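Local coordinates for protein aminopeptidase N (Francisella tularensis subsp. tularensis, PDB 5DLL) that removes N-terminal amino acids from peptides as a zinc-dependent M1-family metallopeptidase and probably helps degrade intracellular peptides left by protein breakdown, at residues V351-D356 / R538-P543; N567-L572 / I608-L613; H374-E379 / Y393-E398; A366-P371 / S455-I460; E250-L255 / L407-F412. All coordinates share one frame; numbering follows the deposited sequence.

Interactions 1 and 4 both fasten helix 349-369 to the Ig-like part of the chain, the first through a buried arginine holding backbone carbonyls, the second through an aspartate laid against a glycine. Interactions 3 and 5 share helix 390-423: interaction 3 is a buried aliphatic touch whose Gly396 lies about 12 Å from the zinc ion, whereas interaction 5, partly buried, pairs a salt bridge with two phenylalanines. Interaction 2 joins two helices of the C-terminal helical region by apolar packing. Neighbouring contacts are linked: Arg353 of interaction 1 is salt-bridged to Glu398 of interaction 3, and Ile354 packs on Trp569 of interaction 2.

Interaction 1 of 5, residues V351-D356 / R538-P543; sequences VKRIDD and RDFSAP
Arg353 is the residue of 351-356 that meets the loop 538-543, and it turns the side edge of its guanidinium group to the backbone of Asp539 and Phe540. The Arg353 chain leaves the helix with CG anti to the backbone N (chi1 -172°) and bends at chi2, which presents NE and NH2 together to the loop. Both nitrogens close on one acceptor: Arg353 NE is hydrogen-bonded to Asp539 O at 2.9 Å, and Arg353 NH2 makes a second hydrogen bond to Asp539 O, also of 2.9 Å. The oxygen sits in the guanidinium plane, but the two donors reach it differently, NH2 within the carbonyl plane and NE well above it. A further, weak bond runs from Arg353 NH2 to Phe540 O at 2.9 Å, with an N-H...O angle of 121°. Arg353 NH2 also meets the edge of the Phe540 ring, 4.0 Å from Phe540 CD2, while Ala542 O lies over the centre of one ring face; the ring packs further along the helix on Val357, Ile360, Arg361 and Phe365. The remaining nitrogen, Arg353 NH1, is salt-bridged to Glu398 on helix 390-423, which helps fix the rotation of the group; the Asp539 carboxylate turns instead to Lys498. The arrangement is that of a side-on arginine, NE and NH2 both donating to one backbone carbonyl oxygen, here joining a helix of the M1 peptidase domain to the loop between strands 533-535 and 545-547 of the Ig-like domain.

Interaction 2 of 5, residues N567-L572 / I608-L613; sequences NRWDSL and ISNALL
The indole of Trp569 meets helix 605-612 with its edge, the backbone of Asn610 and Ala611 lying in the ring plane. Trp569 CD1 does most of the touching, 3.7 Å from Ala611 CA and likewise 3.7 Å from Asn610 O, and the CB of Asn610 stands beside the same corner. Trp569 NE1 is also close to this carbonyl, 3.8 Å from Asn610 O, a packing distance. Beyond the two segments, the ring of Phe566 meets the indole at about 45°, and Ile354, Arg358 and Arg361 of helix 349-369 touch it as well. With CG anti to the backbone N (chi1 164°), the indole is swung across to the neighbouring helix, although the bond to its CB does not itself aim there. Leu572, one turn further along, reaches the same neighbour through one methyl: Leu572 CD2 lies 3.5 Å from Ala611 O and 4.0 Å from Ala611 CB. Ala611 is thus met by both side chains, and its small size lets the backbones come near, with Trp569 CA and Ala611 CA 4.9 Å apart. The short helical segments run nearly parallel, at 17°, with axes 9.4 Å apart at closest approach. Just beyond, Gln573 NE2 is hydrogen-bonded to Leu613 O. Among the touching residues themselves the chemistry is van der Waals packing, of side chain on backbone as well as on side chain, so their fit depends on shape.

Interaction 3 of 5, residues H374-E379 / Y393-E398; sequences HPIRPE and YNKGAE
Ile376 CG2 rests on the aliphatic part of Lys395, nearest to Lys395 CG at 3.7 Å and 4.1 Å from Lys395 CB and from Lys395 CD. The two side chains cross at about a right angle, so a single methyl sits on the inner part of the lysine chain. In Ile376 this methyl is anti to the carbonyl carbon, while CG1 takes the tighter place between the backbone N and the carbonyl carbon (chi1 66°). Ile376 CG2 is also 4.2 Å from Gly396 N. Lys395 is fully extended beyond CG, which carries NZ past the isoleucine toward Asp368 OD2, a long and weak ion pair. Around this core, Ile376 also touches Thr391, Ile399 and Ser329, and Lys395 lies on Gln364. Gly396 is about 8 Å from the side chain of the zinc ligand Glu332 and about 12 Å from the zinc ion itself, without joining the metal site. The contact holds the loop leading to strand 380-381 against helix 390-423, with helices 328-346 and 349-369 packed nearby.

Interaction 4 of 5, residues A366-P371 / S455-I460; sequences AEDASP and SGTPNI
Asp368 OD2 approaches the backbone of Gly456 at packing distance, 3.5 Å from Gly456 C, and takes its hydrogen bond from Gln364 NE2, one turn back on the same helix. The carboxylate is thus held from its own helix while it lies against the other segment. Asp368 CG is 3.7 Å from Gly456 CA, and Asp368 CB meets Thr457 OG1 at 3.8 Å. The backbones come close here, with 4.9 Å between Asp368 CA and Gly456 CA. Gly456 has a positive phi of 87°, and this is a separate reason for glycine: with such backbone angles a side chain would run into the carbonyl oxygen of Ser455. At the other carboxylate oxygen, Ser455 OG stands off at 4.2 Å from Asp368 OD1; this hydroxyl has a weak hydrogen bond to Asp486. The contact sets the C-terminal end of helix 349-369 against the loop that leads into strand 459-467, beside helix 390-423 and strand 545-547.

Interaction 5 of 5, residues E250-L255 / L407-F412; sequences EDRFGL and LGEEGF
Arg252 and Glu409 meet in a salt bridge between helices 236-253 and 390-423 of the M1 peptidase domain, their side chains crossing obliquely. The guanidinium and carboxylate planes stand 59° apart, so the pair is twisted rather than flat. Arg252 NH2 lies 2.9 Å from Glu409 OE1 and meets it on the syn side, 28° out of the carboxylate plane; Arg252 NE makes a weak, longer bond of 3.3 Å to Glu409 OE2. Arg252 is extended from CG to NE, which carries its tip across, whereas Glu409 is bent at chi2 to turn its carboxylate toward it. Each charge has further partners: Arg252 NH1 is salt-bridged to Glu341 and Asp345 on helix 328-346, and Glu409 is hydrogen-bonded to His404 and Gln413 of its own helix. Arg252 is therefore probably well balanced by the three acidic groups around it. Next to the salt bridge the aromatic pair closes the contact, Phe253 CE2 coming in at the edge of the Phe412 ring, 4.3 Å from Phe412 CE2.

Interaction 1 of 5, residues V351-D356 / R538-P543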
# COMPACT_ATOMS: atom_id res chain seq x y z
N VAL A 351 -14.00 -8.08 0.10
CA VAL A 351 -13.40 -7.40 1.25
C VAL A 351 -12.15 -6.63 0.81
O VAL A 351 -12.00 -5.45 1.13
CB VAL A 351 -13.02 -8.40 2.36
CG1 VAL A 351 -12.27 -7.71 3.50
CG2 VAL A 351 -14.27 -9.09 2.90
N LYS A 352 -11.26 -7.30 0.08
CA LYS A 352 -10.08 -6.64 -0.46
C LYS A 352 -10.49 -5.42 -1.25
O LYS A 352 -9.85 -4.37 -1.16
CB LYS A 352 -9.28 -7.59 -1.36
CG LYS A 352 -8.05 -6.95 -2.01
CD LYS A 352 -7.16 -6.24 -0.99
CE LYS A 352 -5.84 -5.81 -1.60
NZ LYS A 352 -5.11 -4.85 -0.72
N ARG A 353 -11.57 -5.55 -2.02
CA ARG A 353 -12.06 -4.47 -2.86
C ARG A 353 -12.66 -3.32 -2.05
O ARG A 353 -12.54 -2.16 -2.44
CB ARG A 353 -13.07 -5.00 -3.88
CG ARG A 353 -13.50 -3.99 -4.94
CD ARG A 353 -12.31 -3.31 -5.61
NE ARG A 353 -12.73 -2.27 -6.54
CZ ARG A 353 -11.97 -1.24 -6.92
NH1 ARG A 353 -10.73 -1.10 -6.44
NH2 ARG A 353 -12.45 -0.35 -7.78
N ILE A 354 -13.31 -3.64 -0.93
CA ILE A 354 -13.79 -2.60 -0.01
C ILE A 354 -12.60 -1.84 0.59
O ILE A 354 -12.58 -0.61 0.58
CB ILE A 354 -14.70 -3.17 1.10
CG1 ILE A 354 -16.05 -3.59 0.50
CG2 ILE A 354 -14.93 -2.15 2.21
CD1 ILE A 354 -16.85 -4.53 1.38
N ASP A 355 -11.60 -2.58 1.08
CA ASP A 355 -10.40 -1.99 1.67
C ASP A 355 -9.66 -1.04 0.72
O ASP A 355 -9.15 -0.01 1.15
CB ASP A 355 -9.42 -3.07 2.15
CG ASP A 355 -9.97 -3.89 3.32
OD1 ASP A 355 -10.97 -3.47 3.94
OD2 ASP A 355 -9.39 -4.96 3.61
N ASP A 356 -9.60 -1.40 -0.56
CA ASP A 356 -8.92 -0.58 -1.57
C ASP A 356 -9.72 0.68 -1.90
O ASP A 356 -9.14 1.74 -2.15
CB ASP A 356 -8.64 -1.37 -2.85
CG ASP A 356 -7.69 -2.55 -2.63
OD1 ASP A 356 -6.91 -2.54 -1.65
OD2 ASP A 356 -7.72 -3.49 -3.45
N ARG A 538 -20.70 -0.62 -10.09
CA ARG A 538 -20.46 -1.88 -9.39
C ARG A 538 -18.97 -2.12 -9.21
O ARG A 538 -18.19 -1.96 -10.15
CB ARG A 538 -21.08 -3.03 -10.16
CG ARG A 538 -22.59 -3.02 -10.19
CD ARG A 538 -23.11 -4.21 -10.98
NE ARG A 538 -24.52 -4.48 -10.72
CZ ARG A 538 -25.17 -5.56 -11.15
NH1 ARG A 538 -24.54 -6.50 -11.86
NH2 ARG A 538 -26.46 -5.72 -10.86
N ASP A 539 -18.58 -2.52 -8.00
CA ASP A 539 -17.17 -2.68 -7.62
C ASP A 539 -16.36 -1.39 -7.75
O ASP A 539 -15.14 -1.43 -7.97
CB ASP A 539 -16.50 -3.81 -8.42
CG ASP A 539 -17.19 -5.14 -8.24
OD1 ASP A 539 -17.25 -5.63 -7.10
OD2 ASP A 539 -17.68 -5.70 -9.25
N PHE A 540 -17.04 -0.24 -7.60
CA PHE A 540 -16.40 1.07 -7.71
C PHE A 540 -15.66 1.15 -9.05
O PHE A 540 -14.43 1.29 -9.10
CB PHE A 540 -15.47 1.29 -6.52
CG PHE A 540 -15.08 2.73 -6.29
CD1 PHE A 540 -16.04 3.67 -5.93
CD2 PHE A 540 -13.75 3.12 -6.38
CE1 PHE A 540 -15.68 4.99 -5.70
CE2 PHE A 540 -13.39 4.44 -6.15
CZ PHE A 540 -14.36 5.37 -5.81
N SER A 541 -16.43 1.05 -10.14
CA SER A 541 -15.86 0.88 -11.48
C SER A 541 -15.00 2.07 -11.92
O SER A 541 -14.07 1.88 -12.70
CB SER A 541 -16.96 0.60 -12.51
OG SER A 541 -17.92 1.64 -12.55
N ALA A 542 -15.31 3.26 -11.41
CA ALA A 542 -14.52 4.47 -11.66
C ALA A 542 -14.28 5.24 -10.35
O ALA A 542 -15.15 5.26 -9.48
CB ALA A 542 -15.23 5.36 -12.67
N PRO A 543 -13.09 5.88 -10.20
CA PRO A 543 -12.77 6.67 -9.01
C PRO A 543 -13.44 8.05 -9.01
O PRO A 543 -12.80 9.06 -9.27
CB PRO A 543 -11.25 6.78 -9.07
CG PRO A 543 -10.94 6.76 -10.53
CD PRO A 543 -11.97 5.86 -11.16

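Interaction 2 of 5, residues N567-L572 / I608-L613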
# COMPACT_ATOMS: atom_id res chain seq x y z
N ASN A 567 -22.01 -3.22 -4.13
CA ASN A 567 -23.12 -2.27 -4.07
C ASN A 567 -24.10 -2.58 -2.94
O ASN A 567 -24.82 -1.69 -2.49
CB ASN A 567 -23.87 -2.18 -5.41
CG ASN A 567 -23.33 -1.08 -6.31
OD1 ASN A 567 -22.40 -0.35 -5.96
ND2 ASN A 567 -23.94 -0.95 -7.49
N ARG A 568 -24.14 -3.84 -2.50
CA ARG A 568 -24.94 -4.22 -1.33
C ARG A 568 -24.36 -3.60 -0.06
O ARG A 568 -25.08 -2.96 0.70
CB ARG A 568 -25.02 -5.74 -1.19
CG ARG A 568 -25.84 -6.42 -2.28
CD ARG A 568 -25.87 -7.93 -2.13
NE ARG A 568 -26.85 -8.38 -1.13
CZ ARG A 568 -27.28 -9.63 -0.99
NH1 ARG A 568 -26.84 -10.60 -1.78
NH2 ARG A 568 -28.17 -9.91 -0.04
N TRP A 569 -23.06 -3.78 0.14
CA TRP A 569 -22.33 -3.11 1.23
C TRP A 569 -22.43 -1.59 1.10
O TRP A 569 -22.72 -0.89 2.06
CB TRP A 569 -20.87 -3.58 1.26
CG TRP A 569 -19.93 -2.73 2.07
CD1 TRP A 569 -19.60 -2.88 3.39
CD2 TRP A 569 -19.18 -1.60 1.60
NE1 TRP A 569 -18.70 -1.91 3.77
CE2 TRP A 569 -18.43 -1.11 2.69
CE3 TRP A 569 -19.07 -0.95 0.37
CZ2 TRP A 569 -17.58 -0.01 2.59
CZ3 TRP A 569 -18.23 0.15 0.26
CH2 TRP A 569 -17.50 0.61 1.37
N ASP A 570 -22.19 -1.08 -0.11
CA ASP A 570 -22.14 0.37 -0.33
C ASP A 570 -23.46 1.04 -0.02
O ASP A 570 -23.49 2.10 0.61
CB ASP A 570 -21.73 0.67 -1.78
CG ASP A 570 -21.25 2.10 -1.97
OD1 ASP A 570 -20.46 2.58 -1.13
OD2 ASP A 570 -21.66 2.74 -2.96
N SER A 571 -24.56 0.42 -0.46
CA SER A 571 -25.90 0.95 -0.22
C SER A 571 -26.32 0.83 1.24
O SER A 571 -27.06 1.68 1.74
CB SER A 571 -26.92 0.24 -1.11
OG SER A 571 -26.61 0.43 -2.48
N LEU A 572 -25.87 -0.22 1.92
CA LEU A 572 -26.18 -0.42 3.34
C LEU A 572 -25.43 0.58 4.22
O LEU A 572 -25.98 1.11 5.19
CB LEU A 572 -25.86 -1.86 3.76
CG LEU A 572 -26.38 -2.32 5.12
CD1 LEU A 572 -27.89 -2.17 5.23
CD2 LEU A 572 -25.97 -3.77 5.38
N ILE A 608 -20.13 -10.26 4.88
CA ILE A 608 -21.17 -10.04 5.88
C ILE A 608 -20.63 -9.20 7.04
O ILE A 608 -21.27 -8.22 7.45
CB ILE A 608 -21.75 -11.39 6.40
CG1 ILE A 608 -22.55 -12.09 5.29
CG2 ILE A 608 -22.67 -11.16 7.59
CD1 ILE A 608 -22.94 -13.52 5.60
N SER A 609 -19.45 -9.56 7.55
CA SER A 609 -18.81 -8.84 8.65
C SER A 609 -18.59 -7.35 8.36
O SER A 609 -18.73 -6.52 9.25
CB SER A 609 -17.47 -9.49 9.00
OG SER A 609 -17.57 -10.90 9.02
N ASN A 610 -18.24 -7.02 7.11
CA ASN A 610 -18.01 -5.62 6.71
C ASN A 610 -19.31 -4.84 6.59
O ASN A 610 -19.38 -3.69 7.02
CB ASN A 610 -17.24 -5.54 5.38
CG ASN A 610 -15.77 -5.22 5.56
OD1 ASN A 610 -15.24 -4.29 4.95
ND2 ASN A 610 -15.10 -5.99 6.41
N ALA A 611 -20.32 -5.47 6.00
CA ALA A 611 -21.62 -4.83 5.81
C ALA A 611 -22.36 -4.61 7.13
O ALA A 611 -23.08 -3.62 7.28
CB ALA A 611 -22.47 -5.65 4.85
N LEU A 612 -22.18 -5.52 8.08
CA LEU A 612 -22.89 -5.44 9.36
C LEU A 612 -22.20 -4.55 10.40
O LEU A 612 -22.82 -4.18 11.40
CB LEU A 612 -23.12 -6.85 9.94
CG LEU A 612 -24.07 -7.80 9.20
CD1 LEU A 612 -24.27 -9.06 10.02
CD2 LEU A 612 -25.42 -7.17 8.89
N LEU A 613 -20.93 -4.20 10.18
CA LEU A 613 -20.24 -3.29 11.09
C LEU A 613 -20.58 -1.85 10.70
O LEU A 613 -20.32 -1.43 9.58
CB LEU A 613 -18.73 -3.53 11.06
CG LEU A 613 -17.94 -3.13 12.31
CD1 LEU A 613 -18.57 -3.66 13.59
CD2 LEU A 613 -16.50 -3.60 12.19

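Interaction 3 of 5, residues H374-E379 / Y393-E398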
# COMPACT_ATOMS: atom_id res chain seq x y z
N HIS A 374 -2.62 16.54 -7.59
CA HIS A 374 -1.84 16.31 -8.80
C HIS A 374 -2.41 15.16 -9.64
O HIS A 374 -3.23 14.38 -9.14
CB HIS A 374 -0.36 16.04 -8.46
CG HIS A 374 -0.13 14.88 -7.53
ND1 HIS A 374 -0.36 14.96 -6.18
CD2 HIS A 374 0.33 13.63 -7.76
CE1 HIS A 374 -0.06 13.81 -5.61
NE2 HIS A 374 0.36 12.98 -6.55
N PRO A 375 -2.01 15.07 -10.92
CA PRO A 375 -2.40 13.91 -11.73
C PRO A 375 -1.53 12.70 -11.38
O PRO A 375 -0.52 12.85 -10.70
CB PRO A 375 -2.14 14.36 -13.18
CG PRO A 375 -1.65 15.78 -13.11
CD PRO A 375 -1.18 16.00 -11.70
N ILE A 376 -1.92 11.52 -11.85
CA ILE A 376 -1.13 10.31 -11.60
C ILE A 376 0.20 10.34 -12.37
O ILE A 376 1.18 9.70 -11.95
CB ILE A 376 -1.93 9.01 -11.87
CG1 ILE A 376 -2.28 8.87 -13.36
CG2 ILE A 376 -3.19 8.99 -11.01
CD1 ILE A 376 -2.86 7.52 -13.73
N ARG A 377 0.22 11.07 -13.48
CA ARG A 377 1.47 11.41 -14.17
C ARG A 377 1.63 12.93 -14.18
O ARG A 377 1.12 13.62 -15.08
CB ARG A 377 1.48 10.86 -15.60
CG ARG A 377 2.80 11.07 -16.33
CD ARG A 377 2.70 10.69 -17.79
NE ARG A 377 1.63 11.43 -18.46
CZ ARG A 377 1.07 11.09 -19.61
NH1 ARG A 377 1.46 10.01 -20.28
NH2 ARG A 377 0.09 11.85 -20.10
N PRO A 378 2.35 13.47 -13.17
CA PRO A 378 2.62 14.91 -13.10
C PRO A 378 3.46 15.42 -14.28
O PRO A 378 4.13 14.62 -14.94
CB PRO A 378 3.41 15.06 -11.79
CG PRO A 378 3.07 13.85 -10.98
CD PRO A 378 2.86 12.76 -11.98
N GLU A 379 3.39 16.73 -14.53
CA GLU A 379 4.22 17.38 -15.56
C GLU A 379 5.48 18.01 -14.96
O GLU A 379 6.30 18.58 -15.70
CB GLU A 379 3.39 18.43 -16.32
CG GLU A 379 2.55 17.87 -17.46
CD GLU A 379 3.36 17.58 -18.72
OE1 GLU A 379 4.00 18.51 -19.27
OE2 GLU A 379 3.36 16.42 -19.18
N TYR A 393 0.09 5.90 -6.78
CA TYR A 393 0.09 4.44 -6.58
C TYR A 393 -1.31 3.84 -6.65
O TYR A 393 -1.57 2.96 -7.47
CB TYR A 393 0.73 4.09 -5.22
CG TYR A 393 2.24 4.14 -5.21
CD1 TYR A 393 2.93 5.28 -5.63
CD2 TYR A 393 2.99 3.04 -4.78
CE1 TYR A 393 4.31 5.33 -5.62
CE2 TYR A 393 4.37 3.08 -4.77
CZ TYR A 393 5.03 4.23 -5.19
OH TYR A 393 6.40 4.27 -5.18
N ASN A 394 -2.19 4.32 -5.78
CA ASN A 394 -3.50 3.70 -5.58
C ASN A 394 -4.54 4.12 -6.62
O ASN A 394 -5.29 3.27 -7.10
CB ASN A 394 -3.99 3.96 -4.15
CG ASN A 394 -2.99 3.52 -3.10
OD1 ASN A 394 -2.25 4.34 -2.55
ND2 ASN A 394 -2.94 2.23 -2.82
N LYS A 395 -4.58 5.40 -6.98
CA LYS A 395 -5.39 5.83 -8.13
C LYS A 395 -4.75 5.40 -9.45
O LYS A 395 -5.44 5.30 -10.46
CB LYS A 395 -5.65 7.35 -8.13
CG LYS A 395 -6.35 7.87 -9.38
CD LYS A 395 -6.82 9.31 -9.23
CE LYS A 395 -7.44 9.83 -10.52
NZ LYS A 395 -8.07 11.17 -10.37
N GLY A 396 -3.45 5.13 -9.44
CA GLY A 396 -2.77 4.53 -10.59
C GLY A 396 -3.30 3.14 -10.91
O GLY A 396 -3.57 2.83 -12.07
N ALA A 397 -3.46 2.31 -9.88
CA ALA A 397 -4.03 0.97 -10.03
C ALA A 397 -5.50 1.00 -10.47
O ALA A 397 -5.91 0.18 -11.30
CB ALA A 397 -3.90 0.20 -8.72
N GLU A 398 -6.27 1.94 -9.92
CA GLU A 398 -7.67 2.14 -10.33
C GLU A 398 -7.79 2.39 -11.82
O GLU A 398 -8.73 1.91 -12.45
CB GLU A 398 -8.31 3.32 -9.58
CG GLU A 398 -8.55 3.09 -8.10
CD GLU A 398 -9.58 2.01 -7.82
OE1 GLU A 398 -10.75 2.18 -8.23
OE2 GLU A 398 -9.21 0.99 -7.20

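Interaction 4 of 5, residues A366-P371 / S455-I460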
# COMPACT_ATOMS: atom_id res chain seq x y z
N ALA A 366 -9.06 12.96 -0.54
CA ALA A 366 -8.57 14.03 0.34
C ALA A 366 -7.34 14.74 -0.23
O ALA A 366 -7.19 15.96 -0.05
CB ALA A 366 -8.25 13.48 1.73
N GLU A 367 -6.48 13.99 -0.90
CA GLU A 367 -5.30 14.54 -1.58
C GLU A 367 -5.68 15.38 -2.80
O GLU A 367 -5.08 16.43 -3.05
CB GLU A 367 -4.35 13.42 -1.98
CG GLU A 367 -3.02 13.90 -2.54
CD GLU A 367 -1.99 12.79 -2.64
OE1 GLU A 367 -2.28 11.75 -3.27
OE2 GLU A 367 -0.89 12.96 -2.08
N ASP A 368 -6.68 14.93 -3.56
CA ASP A 368 -7.15 15.66 -4.74
C ASP A 368 -7.98 16.90 -4.37
O ASP A 368 -8.18 17.78 -5.21
CB ASP A 368 -7.96 14.75 -5.68
CG ASP A 368 -7.09 14.00 -6.70
OD1 ASP A 368 -5.89 14.32 -6.85
OD2 ASP A 368 -7.63 13.09 -7.36
N ALA A 369 -8.46 16.96 -3.12
CA ALA A 369 -9.14 18.14 -2.59
C ALA A 369 -8.16 19.18 -2.04
O ALA A 369 -8.52 20.35 -1.87
CB ALA A 369 -10.13 17.73 -1.51
N SER A 370 -6.93 18.74 -1.76
CA SER A 370 -5.92 19.58 -1.11
C SER A 370 -5.14 20.45 -2.11
O SER A 370 -5.28 20.27 -3.33
CB SER A 370 -4.95 18.69 -0.31
OG SER A 370 -4.02 18.01 -1.14
N PRO A 371 -4.33 21.40 -1.60
CA PRO A 371 -3.37 22.13 -2.43
C PRO A 371 -2.29 21.23 -3.06
O PRO A 371 -1.68 21.62 -4.05
CB PRO A 371 -2.72 23.10 -1.45
CG PRO A 371 -3.72 23.28 -0.36
CD PRO A 371 -4.40 21.95 -0.24
N SER A 455 -6.08 16.14 -13.19
CA SER A 455 -6.08 16.10 -11.73
C SER A 455 -7.51 16.20 -11.18
O SER A 455 -8.43 16.59 -11.90
CB SER A 455 -5.22 17.24 -11.19
OG SER A 455 -5.14 17.20 -9.78
N GLY A 456 -7.68 15.84 -9.92
CA GLY A 456 -8.97 16.00 -9.24
C GLY A 456 -9.94 14.84 -9.39
O GLY A 456 -9.85 14.05 -10.33
N THR A 457 -10.89 14.78 -8.45
CA THR A 457 -11.94 13.77 -8.42
C THR A 457 -13.13 14.24 -9.25
O THR A 457 -13.65 15.33 -9.01
CB THR A 457 -12.44 13.55 -6.97
OG1 THR A 457 -11.34 13.18 -6.13
CG2 THR A 457 -13.51 12.47 -6.91
N PRO A 458 -13.58 13.44 -10.23
CA PRO A 458 -14.80 13.81 -10.95
C PRO A 458 -16.09 13.54 -10.15
O PRO A 458 -16.19 12.53 -9.45
CB PRO A 458 -14.77 12.93 -12.22
CG PRO A 458 -13.40 12.34 -12.28
CD PRO A 458 -12.89 12.30 -10.87
N ASN A 459 -17.05 14.46 -10.26
CA ASN A 459 -18.36 14.33 -9.63
C ASN A 459 -19.40 13.92 -10.66
O ASN A 459 -19.56 14.59 -11.69
CB ASN A 459 -18.78 15.66 -9.00
CG ASN A 459 -17.85 16.09 -7.88
OD1 ASN A 459 -17.95 15.60 -6.75
ND2 ASN A 459 -16.95 17.01 -8.19
N ILE A 460 -20.12 12.83 -10.40
CA ILE A 460 -21.12 12.33 -11.33
C ILE A 460 -22.53 12.63 -10.84
O ILE A 460 -22.96 12.11 -9.80
CB ILE A 460 -20.98 10.81 -11.56
CG1 ILE A 460 -19.51 10.42 -11.83
CG2 ILE A 460 -21.87 10.35 -12.71
CD1 ILE A 460 -18.88 11.10 -13.02

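Interaction 5 of 5, residues E250-L255 / L407-F412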
# COMPACT_ATOMS: atom_id res chain seq x y z
N GLU A 250 1.76 -17.48 -12.96
CA GLU A 250 1.66 -18.48 -14.04
C GLU A 250 0.21 -18.72 -14.43
O GLU A 250 -0.16 -18.60 -15.60
CB GLU A 250 2.31 -19.80 -13.63
CG GLU A 250 3.82 -19.78 -13.61
CD GLU A 250 4.44 -21.11 -13.20
OE1 GLU A 250 3.76 -21.91 -12.52
OE2 GLU A 250 5.61 -21.36 -13.54
N ASP A 251 -0.62 -19.06 -13.45
CA ASP A 251 -2.01 -19.42 -13.71
C ASP A 251 -2.79 -18.28 -14.36
O ASP A 251 -3.35 -18.45 -15.43
CB ASP A 251 -2.72 -19.87 -12.42
CG ASP A 251 -2.27 -21.27 -11.95
OD1 ASP A 251 -1.63 -22.01 -12.72
OD2 ASP A 251 -2.58 -21.62 -10.79
N ARG A 252 -2.80 -17.11 -13.72
CA ARG A 252 -3.64 -16.02 -14.20
C ARG A 252 -3.01 -15.15 -15.29
O ARG A 252 -3.71 -14.72 -16.21
CB ARG A 252 -4.08 -15.13 -13.04
CG ARG A 252 -5.00 -14.02 -13.50
CD ARG A 252 -5.92 -13.49 -12.42
NE ARG A 252 -6.62 -12.32 -12.92
CZ ARG A 252 -7.30 -11.45 -12.18
NH1 ARG A 252 -7.39 -11.60 -10.86
NH2 ARG A 252 -7.89 -10.41 -12.77
N PHE A 253 -1.71 -14.88 -15.19
CA PHE A 253 -1.06 -13.93 -16.11
C PHE A 253 -0.20 -14.58 -17.20
O PHE A 253 0.17 -13.92 -18.18
CB PHE A 253 -0.25 -12.90 -15.32
CG PHE A 253 -1.05 -11.70 -14.90
CD1 PHE A 253 -1.79 -11.71 -13.73
CD2 PHE A 253 -1.06 -10.55 -15.69
CE1 PHE A 253 -2.54 -10.60 -13.35
CE2 PHE A 253 -1.81 -9.44 -15.32
CZ PHE A 253 -2.55 -9.47 -14.15
N GLY A 254 0.12 -15.86 -17.05
CA GLY A 254 0.98 -16.56 -17.99
C GLY A 254 2.43 -16.10 -17.87
O GLY A 254 3.17 -16.11 -18.86
N LEU A 255 2.82 -15.71 -16.66
CA LEU A 255 4.16 -15.19 -16.41
C LEU A 255 4.98 -16.15 -15.56
O LEU A 255 4.70 -16.36 -14.38
CB LEU A 255 4.08 -13.82 -15.73
CG LEU A 255 3.41 -12.74 -16.58
CD1 LEU A 255 3.18 -11.47 -15.78
CD2 LEU A 255 4.21 -12.46 -17.85
N LEU A 407 -12.20 -3.97 -21.04
CA LEU A 407 -11.83 -5.06 -21.95
C LEU A 407 -12.29 -6.45 -21.49
O LEU A 407 -12.43 -7.35 -22.32
CB LEU A 407 -10.31 -5.11 -22.12
CG LEU A 407 -9.62 -3.91 -22.76
CD1 LEU A 407 -8.12 -4.11 -22.65
CD2 LEU A 407 -10.06 -3.72 -24.21
N GLY A 408 -12.50 -6.62 -20.19
CA GLY A 408 -12.73 -7.94 -19.62
C GLY A 408 -11.42 -8.69 -19.49
O GLY A 408 -10.41 -8.28 -20.08
N GLU A 409 -11.42 -9.78 -18.73
CA GLU A 409 -10.19 -10.50 -18.40
C GLU A 409 -9.44 -10.95 -19.65
O GLU A 409 -8.24 -10.70 -19.79
CB GLU A 409 -10.49 -11.70 -17.50
CG GLU A 409 -9.29 -12.61 -17.20
CD GLU A 409 -8.27 -12.00 -16.25
OE1 GLU A 409 -8.58 -11.02 -15.54
OE2 GLU A 409 -7.14 -12.54 -16.19
N GLU A 410 -10.15 -11.61 -20.56
CA GLU A 410 -9.51 -12.24 -21.71
C GLU A 410 -8.76 -11.21 -22.56
O GLU A 410 -7.61 -11.43 -22.93
CB GLU A 410 -10.55 -12.99 -22.55
CG GLU A 410 -9.98 -14.08 -23.45
CD GLU A 410 -11.05 -14.96 -24.09
OE1 GLU A 410 -12.26 -14.73 -23.84
OE2 GLU A 410 -10.68 -15.88 -24.85
N GLY A 411 -9.42 -10.09 -22.83
CA GLY A 411 -8.84 -8.99 -23.61
C GLY A 411 -7.77 -8.20 -22.89
O GLY A 411 -6.87 -7.63 -23.52
N PHE A 412 -7.86 -8.15 -21.56
CA PHE A 412 -6.83 -7.53 -20.74
C PHE A 412 -5.54 -8.35 -20.77
O PHE A 412 -4.46 -7.78 -20.88
CB PHE A 412 -7.34 -7.39 -19.30
CG PHE A 412 -6.42 -6.63 -18.39
CD1 PHE A 412 -6.40 -5.24 -18.42
CD2 PHE A 412 -5.60 -7.29 -17.49
CE1 PHE A 412 -5.56 -4.52 -17.58
CE2 PHE A 412 -4.76 -6.58 -16.65
CZ PHE A 412 -4.74 -5.20 -16.69